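PDB 4YLE: periplasmic binding protein/LacI transcriptional regulator from Burkholderia multivorans, which probably binds a simple sugar in the periplasm and delivers it to an ABC transporter for uptake. Local coordinates for residues T76-Q81 with K104-V109; I96-A101 with P108-A113. All blocks are in the same frame, centred on the assembly; numbering follows the deposited sequence.

Interaction 1: T76-Q81 with K104-V109; sequences TDTANQ and KALVPV
Thr78 and Gln81 meet Ala105 and Leu106 where two helices of a periplasmic-binding-protein lobe begin side by side. Helices 78-90 and 107-115 lie along the mainly parallel sheet in this alpha/beta fold, and the contact joins the first turn of one to the turn at the start of the other.

The apolar part is a small methyl cluster. Thr78 sends CG2 across, 3.7 Å from Leu106 CD2 and 3.8 Å from Ala105 CB. With CG2 anti to the backbone N, OG1 lies beside that N instead, and the methyl is the branch presented to the neighbour; threonine and alanine suit this partly open place because both are short.

The mixed contact is that of Gln81 with Leu106, whose side chains cross at about a right angle. Gln81 OE1 rests against the fork of the leucine, 3.4 Å from Leu106 CG and 3.5 Å from Leu106 CD2. This is packing, not bonding. The oxygen takes its hydrogen bond from Ala101 N, while NE2 donates to Ala99 O and Met39 O; three bonds thus fix the rotation of a buried amide, and the extended chain of a glutamine is long enough to carry it there.

Local polar bonds shape both ends. Lys104 to Val107 form a type I turn, closed by Val107 N to Lys104 O at 3.1 Å, and Asp102 OD1 accepts from the N-H groups of both Lys104 and Ala105. Aspartate is a natural N-cap, and Asp77 takes that role while OD2 forms a salt bridge with Lys73. Its OD1 accepts from Asn80 N at 3.2 Å along a nearly straight N-H path (162°), the donor standing above the carboxylate, 65° out of its plane.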
loop_
_atom_site.group_PDB
_atom_site.type_symbol
_atom_site.label_atom_id
_atom_site.label_comp_id
_atom_site.label_asym_id
_atom_site.label_seq_id
_atom_site.Cartn_x
_atom_site.Cartn_y
_atom_site.Cartn_z
ATOM N N THR A 76 -3.502 10.918 2.690
ATOM C CA THR A 76 -3.811 11.754 1.536
ATOM C C THR A 76 -3.007 13.036 1.531
ATOM O O THR A 76 -3.296 13.932 0.750
ATOM C CB THR A 76 -5.302 12.112 1.494
ATOM O OG1 THR A 76 -5.701 12.661 2.759
ATOM C CG2 THR A 76 -6.111 10.887 1.190
ATOM N N ASP A 77 -2.002 13.142 2.400
ATOM C CA ASP A 77 -1.248 14.393 2.482
ATOM C C ASP A 77 -0.105 14.374 1.486
ATOM O O ASP A 77 1.075 14.432 1.858
ATOM C CB ASP A 77 -0.698 14.669 3.887
ATOM C CG ASP A 77 -0.307 16.135 4.067
ATOM O OD1 ASP A 77 -0.389 16.884 3.074
ATOM O OD2 ASP A 77 0.089 16.554 5.177
ATOM N N THR A 78 -0.480 14.304 0.216
ATOM C CA THR A 78 0.463 14.393 -0.897
ATOM C C THR A 78 1.351 15.632 -0.790
ATOM O O THR A 78 2.572 15.551 -0.987
ATOM C CB THR A 78 -0.297 14.409 -2.242
ATOM O OG1 THR A 78 -1.071 13.206 -2.355
ATOM C CG2 THR A 78 0.652 14.491 -3.414
ATOM N N ALA A 79 0.746 16.785 -0.492
ATOM C CA ALA A 79 1.506 18.047 -0.447
ATOM C C ALA A 79 2.733 17.943 0.484
ATOM O O ALA A 79 3.869 18.307 0.114
ATOM C CB ALA A 79 0.595 19.207 -0.003
ATOM N N ASN A 80 2.495 17.434 1.690
ATOM C CA ASN A 80 3.560 17.282 2.655
ATOM C C ASN A 80 4.570 16.213 2.252
ATOM O O ASN A 80 5.747 16.308 2.592
ATOM C CB ASN A 80 3.017 16.929 4.036
ATOM C CG ASN A 80 4.056 17.146 5.118
ATOM O OD1 ASN A 80 4.776 18.152 5.101
ATOM N ND2 ASN A 80 4.165 16.209 6.045
ATOM N N GLN A 81 4.121 15.163 1.582
ATOM C CA GLN A 81 5.083 14.152 1.172
ATOM C C GLN A 81 6.036 14.804 0.193
ATOM O O GLN A 81 7.235 14.593 0.276
ATOM C CB GLN A 81 4.423 12.941 0.542
ATOM C CG GLN A 81 5.392 11.742 0.497
ATOM C CD GLN A 81 4.786 10.524 -0.133
ATOM O OE1 GLN A 81 4.299 10.587 -1.254
ATOM N NE2 GLN A 81 4.819 9.393 0.580
ATOM N N LYS A 104 0.903 9.906 -9.640
ATOM C CA LYS A 104 1.282 10.947 -10.608
ATOM C C LYS A 104 1.940 12.169 -9.974
ATOM O O LYS A 104 2.898 12.749 -10.524
ATOM C CB LYS A 104 0.049 11.410 -11.391
ATOM C CG LYS A 104 -0.536 10.355 -12.305
ATOM C CD LYS A 104 -1.485 10.989 -13.318
ATOM C CE LYS A 104 -2.605 10.068 -13.744
ATOM N NZ LYS A 104 -3.589 9.864 -12.640
ATOM N N ALA A 105 1.408 12.582 -8.832
ATOM C CA ALA A 105 1.752 13.881 -8.272
ATOM C C ALA A 105 3.160 13.939 -7.694
ATOM O O ALA A 105 3.725 15.019 -7.566
ATOM C CB ALA A 105 0.749 14.268 -7.211
ATOM N N LEU A 106 3.714 12.785 -7.311
ATOM C CA LEU A 106 5.066 12.761 -6.779
ATOM C C LEU A 106 6.122 12.739 -7.887
ATOM O O LEU A 106 7.304 12.822 -7.595
ATOM C CB LEU A 106 5.267 11.544 -5.847
ATOM C CG LEU A 106 5.008 11.783 -4.352
ATOM C CD1 LEU A 106 6.062 12.692 -3.738
ATOM C CD2 LEU A 106 3.628 12.386 -4.137
ATOM N N VAL A 107 5.725 12.637 -9.153
ATOM C CA VAL A 107 6.739 12.438 -10.190
ATOM C C VAL A 107 7.621 13.666 -10.373
ATOM O O VAL A 107 8.826 13.519 -10.578
ATOM C CB VAL A 107 6.120 12.047 -11.540
ATOM C CG1 VAL A 107 7.198 11.969 -12.638
ATOM C CG2 VAL A 107 5.415 10.707 -11.405
ATOM N N PRO A 108 7.044 14.879 -10.311
ATOM C CA PRO A 108 7.918 16.047 -10.536
ATOM C C PRO A 108 9.093 16.155 -9.549
ATOM O O PRO A 108 10.224 16.478 -9.947
ATOM C CB PRO A 108 6.954 17.232 -10.380
ATOM C CG PRO A 108 5.645 16.690 -10.839
ATOM C CD PRO A 108 5.620 15.268 -10.273
ATOM N N VAL A 109 8.840 15.866 -8.278
ATOM C CA VAL A 109 9.879 16.039 -7.284
ATOM C C VAL A 109 10.869 14.868 -7.374
ATOM O O VAL A 109 12.050 15.022 -7.059
ATOM C CB VAL A 109 9.290 16.176 -5.856
ATOM C CG1 VAL A 109 8.672 14.855 -5.376
ATOM C CG2 VAL A 109 10.359 16.673 -4.880
#

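Interaction 2: I96-A101 with P108-A113; sequences IVLAPA and PVVKKA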
loop_
_atom_site.group_PDB
_atom_site.type_symbol
_atom_site.label_atom_id
_atom_site.label_comp_id
_atom_site.label_asym_id
_atom_site.label_seq_id
_atom_site.Cartn_x
_atom_site.Cartn_y
_atom_site.Cartn_z
ATOM N N ILE A 96 16.941 8.081 -2.225
ATOM C CA ILE A 96 15.600 8.224 -1.670
ATOM C C ILE A 96 14.780 7.014 -2.055
ATOM O O ILE A 96 14.704 6.660 -3.229
ATOM C CB ILE A 96 14.882 9.482 -2.190
ATOM C CG1 ILE A 96 15.564 10.739 -1.679
ATOM C CG2 ILE A 96 13.416 9.469 -1.732
ATOM C CD1 ILE A 96 15.068 12.007 -2.350
ATOM N N VAL A 97 14.187 6.380 -1.054
ATOM C CA VAL A 97 13.327 5.235 -1.230
ATOM C C VAL A 97 11.926 5.728 -0.903
ATOM O O VAL A 97 11.663 6.081 0.243
ATOM C CB VAL A 97 13.719 4.078 -0.309
ATOM C CG1 VAL A 97 12.795 2.913 -0.511
ATOM C CG2 VAL A 97 15.194 3.650 -0.579
ATOM N N LEU A 98 11.060 5.796 -1.914
ATOM C CA LEU A 98 9.810 6.511 -1.787
ATOM C C LEU A 98 8.615 5.577 -1.985
ATOM O O LEU A 98 8.567 4.849 -2.982
ATOM C CB LEU A 98 9.754 7.639 -2.818
ATOM C CG LEU A 98 8.425 8.393 -2.946
ATOM C CD1 LEU A 98 8.132 9.190 -1.692
ATOM C CD2 LEU A 98 8.466 9.284 -4.195
ATOM N N ALA A 99 7.675 5.610 -1.025
ATOM C CA ALA A 99 6.323 5.005 -1.157
ATOM C C ALA A 99 5.320 6.129 -1.428
ATOM O O ALA A 99 4.852 6.769 -0.491
ATOM C CB ALA A 99 5.923 4.242 0.110
ATOM N N PRO A 100 5.017 6.404 -2.712
ATOM C CA PRO A 100 4.355 7.684 -3.018
ATOM C C PRO A 100 2.869 7.712 -2.680
ATOM O O PRO A 100 2.162 6.717 -2.888
ATOM C CB PRO A 100 4.589 7.836 -4.526
ATOM C CG PRO A 100 4.807 6.481 -5.034
ATOM C CD PRO A 100 5.453 5.697 -3.933
ATOM N N ALA A 101 2.409 8.844 -2.156
ATOM C CA ALA A 101 1.014 9.004 -1.739
ATOM C C ALA A 101 0.070 9.148 -2.936
ATOM O O ALA A 101 -1.150 8.929 -2.810
ATOM C CB ALA A 101 0.877 10.206 -0.827
ATOM N N PRO A 108 7.044 14.879 -10.311
ATOM C CA PRO A 108 7.918 16.047 -10.536
ATOM C C PRO A 108 9.093 16.155 -9.549
ATOM O O PRO A 108 10.224 16.478 -9.947
ATOM C CB PRO A 108 6.954 17.232 -10.380
ATOM C CG PRO A 108 5.645 16.690 -10.839
ATOM C CD PRO A 108 5.620 15.268 -10.273
ATOM N N VAL A 109 8.840 15.866 -8.278
ATOM C CA VAL A 109 9.879 16.039 -7.284
ATOM C C VAL A 109 10.869 14.868 -7.374
ATOM O O VAL A 109 12.050 15.022 -7.059
ATOM C CB VAL A 109 9.290 16.176 -5.856
ATOM C CG1 VAL A 109 8.672 14.855 -5.376
ATOM C CG2 VAL A 109 10.359 16.673 -4.880
ATOM N N VAL A 110 10.400 13.700 -7.808
ATOM C CA VAL A 110 11.327 12.604 -8.106
ATOM C C VAL A 110 12.280 13.043 -9.205
ATOM O O VAL A 110 13.483 12.817 -9.111
ATOM C CB VAL A 110 10.607 11.317 -8.555
ATOM C CG1 VAL A 110 11.593 10.306 -9.147
ATOM C CG2 VAL A 110 9.831 10.696 -7.389
ATOM N N LYS A 111 11.736 13.632 -10.263
ATOM C CA LYS A 111 12.584 14.153 -11.343
ATOM C C LYS A 111 13.634 15.118 -10.781
ATOM O O LYS A 111 14.817 15.014 -11.098
ATOM C CB LYS A 111 11.732 14.847 -12.404
ATOM N N LYS A 112 13.184 16.041 -9.936
ATOM C CA LYS A 112 14.051 17.001 -9.249
ATOM C C LYS A 112 15.197 16.295 -8.540
ATOM O O LYS A 112 16.360 16.664 -8.687
ATOM C CB LYS A 112 13.206 17.812 -8.255
ATOM C CG LYS A 112 13.893 18.962 -7.516
ATOM C CD LYS A 112 12.828 19.795 -6.765
ATOM C CE LYS A 112 13.286 20.270 -5.386
ATOM N NZ LYS A 112 14.444 21.206 -5.457
ATOM N N ALA A 113 14.854 15.252 -7.791
ATOM C CA ALA A 113 15.837 14.467 -7.067
ATOM C C ALA A 113 16.815 13.793 -8.015
ATOM O O ALA A 113 18.021 13.806 -7.780
ATOM C CB ALA A 113 15.125 13.403 -6.192
#
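Ala113 N donates to Val109 O at 2.9 Å, a helical bond that helps to hold the Ala113 methyl group turned toward Ile96. One residue earlier, Lys112 N reaches Pro108 O at 3.0 Å in the same pattern. Pro108 itself has no N-H to give, which costs nothing in the first turn of a helix.

The contact across the segments is wholly apolar and rests on two pairs. Leu98 CD2 lies 3.7 Å from Val110 CG2, the closer of the two, and the side chains meet at a slant, one methyl of each doing the touching. Leu98 has CG anti to its backbone N (chi1 173°), which carries the fork out from the strand, and chi2 (67° to CD1) leaves CD2 as the extended branch that leads. On Val110 the touching branch is the one beside the backbone N.

These elements belong to a beta-alpha-beta unit: strand 95-98, helix 107-115, then strand 119-123, which pairs in parallel with the first through backbone bonds from Ile96 and Leu98 to Val121. The helix is laid on one face of the sheet, and the alternation of the strand puts Ile96 and Leu98 on that face, while Val97 packs against Val35 and Leu37 of the adjoining strand 34-39.

Beta-branched Ile96 suits a strand, while Leu98 and Val110 offer methyls to the buried interface. The second pair matches a long side chain to a short one. Ile96 extends CG1 and CD1 from the strand (chi2 169°), and Ala113, with a single methyl, lets the helix come near: the CA atoms of Ile96 and Ala113 are 8.3 Å apart, and Ile96 CD1 ends 4.1 Å from Ala113 CB.

Both contacts use helix 107-115, sharing Pro108 and Val109, and their centres are about 8 Å apart. Interaction 2 is core: all four touching residues are buried, and purely aliphatic pairs hold the helix to its own sheet. Interaction 1 is only partly buried; it lies at the start of the helix, joins it to the neighbouring helix 78-90, and mixes methyl contacts with a buried amide. That amide connects the two sites, because the side chain of Gln81 ties helix 78-90 to the segment that follows strand 95-98, just where the strand gives way to loop.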